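Local atomic coordinates of branched-chain-amino-acid aminotransferase (Pseudomonas sp. UW4, PDB entry 6JIF), a protein that catalyses the reversible, pyridoxal-5'-phosphate-dependent transfer of the amino group of leucine, isoleucine or valine to 2-oxoglutarate. Residues B[305-313]-B[334-345]. Residues are numbered along the deposited sequence; the frame is centred on the assembly and turned at random.
With PLP (pyridoxal-5'-phosphate), chain D.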
ATOM      1  N   THR B 305      10.701 -12.833 -11.661  1.00 18.36           N
ATOM      2  CA  THR B 305      10.378 -14.256 -11.597  1.00 18.39           C
ATOM      3  C   THR B 305       9.357 -14.644 -12.673  1.00 17.17           C
ATOM      4  O   THR B 305       9.495 -15.682 -13.320  1.00 20.37           O
ATOM      5  CB  THR B 305       9.874 -14.614 -10.188  1.00 20.58           C
ATOM      6  OG1 THR B 305      10.972 -14.496  -9.249  1.00 17.41           O
ATOM      7  CG2 THR B 305       9.318 -16.019 -10.192  1.00 19.96           C
ATOM      8  N   ALA B 306       8.295 -13.846 -12.838  1.00 18.28           N
ATOM      9  CA  ALA B 306       7.222 -14.240 -13.752  1.00 25.28           C
ATOM     10  C   ALA B 306       7.679 -14.198 -15.208  1.00 26.50           C
ATOM     11  O   ALA B 306       7.420 -15.132 -15.980  1.00 30.35           O
ATOM     12  CB  ALA B 306       5.981 -13.368 -13.534  1.00 29.40           C
ATOM     13  N   ALA B 307       8.374 -13.146 -15.601  1.00 30.59           N
ATOM     14  CA  ALA B 307       8.749 -12.993 -16.999  1.00 33.65           C
ATOM     15  C   ALA B 307      10.101 -13.600 -17.328  1.00 28.74           C
ATOM     16  O   ALA B 307      10.346 -13.940 -18.488  1.00 30.37           O
ATOM     17  CB  ALA B 307       8.779 -11.510 -17.334  1.00 37.96           C
ATOM     18  N   VAL B 308      10.919 -13.886 -16.321  1.00 18.11           N
ATOM     19  CA  VAL B 308      12.323 -14.294 -16.436  1.00 15.28           C
ATOM     20  C   VAL B 308      13.105 -13.109 -17.014  1.00 14.14           C
ATOM     21  O   VAL B 308      13.673 -12.302 -16.245  1.00 15.47           O
ATOM     22  CB  VAL B 308      12.544 -15.617 -17.218  1.00 25.07           C
ATOM     23  CG1 VAL B 308      14.006 -16.040 -17.085  1.00 24.99           C
ATOM     24  CG2 VAL B 308      11.636 -16.723 -16.660  1.00 23.65           C
ATOM     25  N   ILE B 309      13.081 -12.933 -18.342  1.00 16.04           N
ATOM     26  CA  ILE B 309      13.656 -11.742 -18.954  1.00 16.84           C
ATOM     27  C   ILE B 309      12.652 -11.236 -19.972  1.00 15.33           C
ATOM     28  O   ILE B 309      12.166 -12.014 -20.789  1.00 17.66           O
ATOM     29  CB  ILE B 309      15.008 -12.023 -19.630  1.00 14.91           C
ATOM     30  CG1 ILE B 309      16.056 -12.299 -18.563  1.00 15.26           C
ATOM     31  CG2 ILE B 309      15.460 -10.802 -20.488  1.00 15.23           C
ATOM     32  CD1 ILE B 309      17.434 -12.458 -19.127  1.00 20.86           C
ATOM     33  N   THR B 310      12.331  -9.931 -19.921  1.00 17.17           N
ATOM     34  CA  THR B 310      11.544  -9.321 -20.990  1.00 14.13           C
ATOM     35  C   THR B 310      12.488  -8.414 -21.762  1.00 12.58           C
ATOM     36  O   THR B 310      12.967  -7.426 -21.197  1.00 17.40           O
ATOM     37  CB  THR B 310      10.383  -8.521 -20.402  1.00 18.63           C
ATOM     38  OG1 THR B 310       9.568  -9.390 -19.595  1.00 20.07           O
ATOM     39  CG2 THR B 310       9.555  -7.882 -21.515  1.00 15.34           C
ATOM     40  N   PRO B 311      12.823  -8.704 -23.017  1.00 13.15           N
ATOM     41  CA  PRO B 311      13.713  -7.804 -23.757  1.00 14.18           C
ATOM     42  C   PRO B 311      13.015  -6.475 -24.037  1.00 17.25           C
ATOM     43  O   PRO B 311      11.806  -6.429 -24.275  1.00 16.79           O
ATOM     44  CB  PRO B 311      14.026  -8.599 -25.041  1.00 15.87           C
ATOM     45  CG  PRO B 311      13.798  -9.976 -24.700  1.00 16.88           C
ATOM     46  CD  PRO B 311      12.595  -9.945 -23.754  1.00 17.01           C
ATOM     47  N   ILE B 312      13.768  -5.379 -23.911  1.00 15.37           N
ATOM     48  CA  ILE B 312      13.237  -4.053 -24.197  1.00 12.13           C
ATOM     49  C   ILE B 312      13.626  -3.686 -25.624  1.00 19.36           C
ATOM     50  O   ILE B 312      14.814  -3.659 -25.966  1.00 21.15           O
ATOM     51  CB  ILE B 312      13.730  -2.997 -23.207  1.00 14.35           C
ATOM     52  CG1 ILE B 312      13.109  -3.297 -21.837  1.00 13.66           C
ATOM     53  CG2 ILE B 312      13.351  -1.605 -23.728  1.00 19.53           C
ATOM     54  CD1 ILE B 312      13.862  -2.684 -20.716  1.00 15.12           C
ATOM     55  N   GLY B 313      12.629  -3.440 -26.449  1.00 14.59           N
ATOM     56  CA  GLY B 313      12.915  -2.966 -27.801  1.00 14.40           C
ATOM     57  C   GLY B 313      13.195  -1.469 -27.720  1.00 14.46           C
ATOM     58  O   GLY B 313      14.290  -1.004 -28.082  1.00 15.99           O
ATOM     59  N   THR B 334      21.472 -10.763 -24.336  1.00 16.61           N
ATOM     60  CA  THR B 334      20.230 -11.110 -23.661  1.00 16.14           C
ATOM     61  C   THR B 334      19.876 -12.560 -23.901  1.00 19.87           C
ATOM     62  O   THR B 334      19.459 -13.266 -22.974  1.00 15.32           O
ATOM     63  CB  THR B 334      19.089 -10.182 -24.143  1.00 19.25           C
ATOM     64  OG1 THR B 334      19.378  -8.828 -23.762  1.00 18.23           O
ATOM     65  CG2 THR B 334      17.733 -10.581 -23.522  1.00 16.48           C
ATOM     66  N   GLN B 335      20.083 -13.039 -25.133  1.00 17.21           N
ATOM     67  CA  GLN B 335      19.760 -14.420 -25.416  1.00 17.30           C
ATOM     68  C   GLN B 335      20.638 -15.331 -24.573  1.00 15.85           C
ATOM     69  O   GLN B 335      20.148 -16.293 -23.993  1.00 17.48           O
ATOM     70  CB  GLN B 335      19.920 -14.728 -26.910  1.00 22.41           C
ATOM     71  CG  GLN B 335      18.795 -14.065 -27.684  1.00 25.53           C
ATOM     72  CD  GLN B 335      18.613 -14.566 -29.097  1.00 39.82           C
ATOM     73  OE1 GLN B 335      19.184 -14.021 -30.049  1.00 43.16           O
ATOM     74  NE2 GLN B 335      17.803 -15.602 -29.245  1.00 42.63           N
ATOM     75  N   LYS B 336      21.931 -14.988 -24.447  1.00 15.39           N
ATOM     76  CA  LYS B 336      22.868 -15.821 -23.691  1.00 15.95           C
ATOM     77  C   LYS B 336      22.506 -15.848 -22.205  1.00 17.96           C
ATOM     78  O   LYS B 336      22.528 -16.918 -21.577  1.00 16.97           O
ATOM     79  CB  LYS B 336      24.293 -15.304 -23.925  1.00 21.12           C
ATOM     80  CG  LYS B 336      25.395 -16.078 -23.199  1.00 27.23           C
ATOM     81  CD  LYS B 336      26.812 -15.538 -23.549  1.00 34.43           C
ATOM     82  CE  LYS B 336      26.998 -14.053 -23.124  1.00 38.93           C
ATOM     83  NZ  LYS B 336      28.396 -13.532 -23.390  1.00 40.88           N
ATOM     84  N   LEU B 337      22.145 -14.693 -21.640  1.00 13.52           N
ATOM     85  CA  LEU B 337      21.683 -14.631 -20.253  1.00 18.37           C
ATOM     86  C   LEU B 337      20.415 -15.455 -20.054  1.00 17.80           C
ATOM     87  O   LEU B 337      20.255 -16.152 -19.061  1.00 16.73           O
ATOM     88  CB  LEU B 337      21.416 -13.177 -19.856  1.00 14.53           C
ATOM     89  CG  LEU B 337      22.651 -12.300 -19.667  1.00 17.25           C
ATOM     90  CD1 LEU B 337      22.264 -10.811 -19.689  1.00 16.53           C
ATOM     91  CD2 LEU B 337      23.333 -12.622 -18.346  1.00 17.25           C
ATOM     92  N   TYR B 338      19.457 -15.313 -20.952  1.00 15.51           N
ATOM     93  CA  TYR B 338      18.238 -16.096 -20.816  1.00 17.46           C
ATOM     94  C   TYR B 338      18.533 -17.600 -20.897  1.00 12.87           C
ATOM     95  O   TYR B 338      17.985 -18.399 -20.120  1.00 16.23           O
ATOM     96  CB  TYR B 338      17.287 -15.683 -21.921  1.00 17.47           C
ATOM     97  CG  TYR B 338      16.007 -16.432 -21.918  1.00 17.31           C
ATOM     98  CD1 TYR B 338      14.978 -16.032 -21.089  1.00 18.71           C
ATOM     99  CD2 TYR B 338      15.814 -17.524 -22.777  1.00 18.39           C
ATOM    100  CE1 TYR B 338      13.787 -16.692 -21.094  1.00 25.49           C
ATOM    101  CE2 TYR B 338      14.607 -18.213 -22.785  1.00 21.04           C
ATOM    102  CZ  TYR B 338      13.597 -17.784 -21.945  1.00 26.85           C
ATOM    103  OH  TYR B 338      12.394 -18.459 -21.918  1.00 25.57           O
ATOM    104  N   LYS B 339      19.402 -17.989 -21.815  1.00 14.95           N
ATOM    105  CA  LYS B 339      19.764 -19.406 -21.963  1.00 13.91           C
ATOM    106  C   LYS B 339      20.379 -19.927 -20.668  1.00 16.49           C
ATOM    107  O   LYS B 339      20.018 -21.002 -20.180  1.00 18.96           O
ATOM    108  CB  LYS B 339      20.733 -19.581 -23.112  1.00 14.52           C
ATOM    109  CG  LYS B 339      21.132 -21.082 -23.294  1.00 30.31           C
ATOM    110  CD  LYS B 339      21.863 -21.371 -24.611  1.00 30.03           C
ATOM    111  CE  LYS B 339      23.363 -21.148 -24.491  1.00 38.29           C
ATOM    112  NZ  LYS B 339      23.899 -20.190 -25.554  1.00 45.73           N
ATOM    113  N   GLU B 340      21.301 -19.153 -20.093  1.00 20.95           N
ATOM    114  CA  GLU B 340      22.002 -19.604 -18.892  1.00 20.41           C
ATOM    115  C   GLU B 340      21.037 -19.739 -17.714  1.00 17.42           C
ATOM    116  O   GLU B 340      21.037 -20.761 -16.981  1.00 17.28           O
ATOM    117  CB  GLU B 340      23.138 -18.624 -18.571  1.00 16.59           C
ATOM    118  CG  GLU B 340      24.009 -19.045 -17.379  1.00 22.46           C
ATOM    119  CD  GLU B 340      24.916 -20.279 -17.670  1.00 25.70           C
ATOM    120  OE1 GLU B 340      25.059 -20.713 -18.847  1.00 25.15           O
ATOM    121  OE2 GLU B 340      25.580 -20.795 -16.706  1.00 28.82           O
ATOM    122  N   LEU B 341      20.189 -18.734 -17.530  1.00 16.61           N
ATOM    123  CA  LEU B 341      19.311 -18.705 -16.372  1.00 16.42           C
ATOM    124  C   LEU B 341      18.241 -19.786 -16.469  1.00 17.71           C
ATOM    125  O   LEU B 341      18.006 -20.526 -15.506  1.00 18.63           O
ATOM    126  CB  LEU B 341      18.679 -17.318 -16.222  1.00 11.99           C
ATOM    127  CG  LEU B 341      17.721 -17.341 -15.001  1.00 20.14           C
ATOM    128  CD1 LEU B 341      18.447 -17.813 -13.676  1.00 16.99           C
ATOM    129  CD2 LEU B 341      17.082 -15.972 -14.778  1.00 28.07           C
ATOM    130  N   THR B 342      17.585 -19.905 -17.620  1.00 14.13           N
ATOM    131  CA  THR B 342      16.599 -20.985 -17.778  1.00 13.33           C
ATOM    132  C   THR B 342      17.243 -22.371 -17.724  1.00 16.10           C
ATOM    133  O   THR B 342      16.616 -23.319 -17.236  1.00 16.99           O
ATOM    134  CB  THR B 342      15.816 -20.791 -19.085  1.00 17.53           C
ATOM    135  OG1 THR B 342      16.704 -20.901 -20.235  1.00 20.82           O
ATOM    136  CG2 THR B 342      15.163 -19.394 -19.059  1.00 17.83           C
ATOM    137  N   GLY B 343      18.484 -22.510 -18.206  1.00 14.82           N
ATOM    138  CA  GLY B 343      19.159 -23.797 -18.101  1.00 16.21           C
ATOM    139  C   GLY B 343      19.416 -24.193 -16.655  1.00 14.68           C
ATOM    140  O   GLY B 343      19.244 -25.363 -16.289  1.00 18.98           O
ATOM    141  N   VAL B 344      19.823 -23.233 -15.822  1.00 19.47           N
ATOM    142  CA  VAL B 344      20.021 -23.552 -14.413  1.00 17.85           C
ATOM    143  C   VAL B 344      18.688 -23.868 -13.741  1.00 22.15           C
ATOM    144  O   VAL B 344      18.557 -24.887 -13.036  1.00 19.43           O
ATOM    145  CB  VAL B 344      20.779 -22.415 -13.727  1.00 18.70           C
ATOM    146  CG1 VAL B 344      20.679 -22.566 -12.189  1.00 15.64           C
ATOM    147  CG2 VAL B 344      22.236 -22.397 -14.253  1.00 20.51           C
ATOM    148  N   GLN B 345      17.652 -23.067 -14.035  1.00 18.29           N
ATOM    149  CA  GLN B 345      16.346 -23.296 -13.407  1.00 19.29           C
ATOM    150  C   GLN B 345      15.824 -24.708 -13.700  1.00 21.17           C
ATOM    151  O   GLN B 345      15.353 -25.407 -12.783  1.00 19.78           O
ATOM    152  CB  GLN B 345      15.352 -22.213 -13.868  1.00 15.26           C
ATOM    153  CG  GLN B 345      15.653 -20.875 -13.311  1.00 21.37           C
ATOM    154  CD  GLN B 345      14.853 -19.778 -13.982  1.00 25.91           C
ATOM    155  OE1 GLN B 345      14.440 -19.903 -15.146  1.00 23.05           O
ATOM    156  NE2 GLN B 345      14.646 -18.691 -13.260  1.00 30.42           N
TER
HETATM  157  N1  PLP D 401      10.876  -5.088  -9.360  1.00 18.12           N
HETATM  158  C2  PLP D 401       9.735  -4.938  -8.631  1.00 21.86           C
HETATM  159  C2A PLP D 401       9.230  -3.542  -8.447  1.00 21.89           C
HETATM  160  C3  PLP D 401       9.116  -6.041  -8.041  1.00 26.89           C
HETATM  161  O3  PLP D 401       8.001  -5.859  -7.266  1.00 27.39           O
HETATM  162  C4  PLP D 401       9.653  -7.339  -8.246  1.00 26.24           C
HETATM  163  C4A PLP D 401       9.139  -8.537  -7.468  1.00 21.50           C
HETATM  164  C5  PLP D 401      10.821  -7.435  -9.028  1.00 21.81           C
HETATM  165  C6  PLP D 401      11.403  -6.317  -9.543  1.00 23.87           C
HETATM  166  C5A PLP D 401      11.481  -8.723  -9.408  1.00 22.42           C
HETATM  167  O4P PLP D 401      11.785  -9.477  -8.296  1.00 20.87           O
HETATM  168  P   PLP D 401      12.076 -11.034  -8.489  1.00 18.33           P
HETATM  169  O1P PLP D 401      13.172 -11.223  -9.510  1.00 17.61           O
HETATM  170  O2P PLP D 401      12.560 -11.435  -7.088  1.00 15.20           O
HETATM  171  O3P PLP D 401      10.829 -11.784  -8.949  1.00 20.47           O
HETATM  172  O   HOH W   1      12.394 -16.623 -13.423  1.00 32.85           O
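Ile-309 sets its CD1 methyl against the helix backbone, 3.9 Å from Tyr-338 N and also against CB of Leu-337, while its CG2 branch meets CG2 of Thr-334 at 3.8 Å. Here the packing is tight and buried: Phe-247 of strand 245-250 touches both Ile-309 and Thr-334, and the Thr-334 hydroxyl turns aside to hydrogen-bond Glu-299. Pro-311 adds a lighter touch, its CG on the same threonine methyl. CG1 of Val-308, anti to the backbone N (chi1 -171°), lies 3.8 Å from CD2 of Leu-341 and also reaches the Tyr-338 ring obliquely and CG2 of Thr-342. Helix 332-346 covers one side of strand 308-317 in the mixed sheet of this class IV aminotransferase; the axes of segments 308-313 and 334-345 run nearly antiparallel, at 162°, with no direct hydrogen bond between them. Toward the partly exposed side, CG2 of Thr-342 sits 3.6 Å above one face of the Tyr-338 ring, offset toward its rim. OG1 of Thr-342 bonds back to Tyr-338 O at 2.8 Å, opposite in face to the backbone N of the same threonine, so that this carbonyl is gripped twice. Replacing Thr-342 by an alanine removes both groups and would probably leave a gap beside the tyrosine ring and the Val-308 methyl, and Tyr-338 O with one donor fewer. At the looser end a water links Gln-345 NE2 to the carbonyl oxygen of Thr-305, which also accepts from Lys-82. Thr-305 helps to hold the cofactor phosphate, its N (2.9 Å) and OG1 (2.7 Å) both donating to O3P.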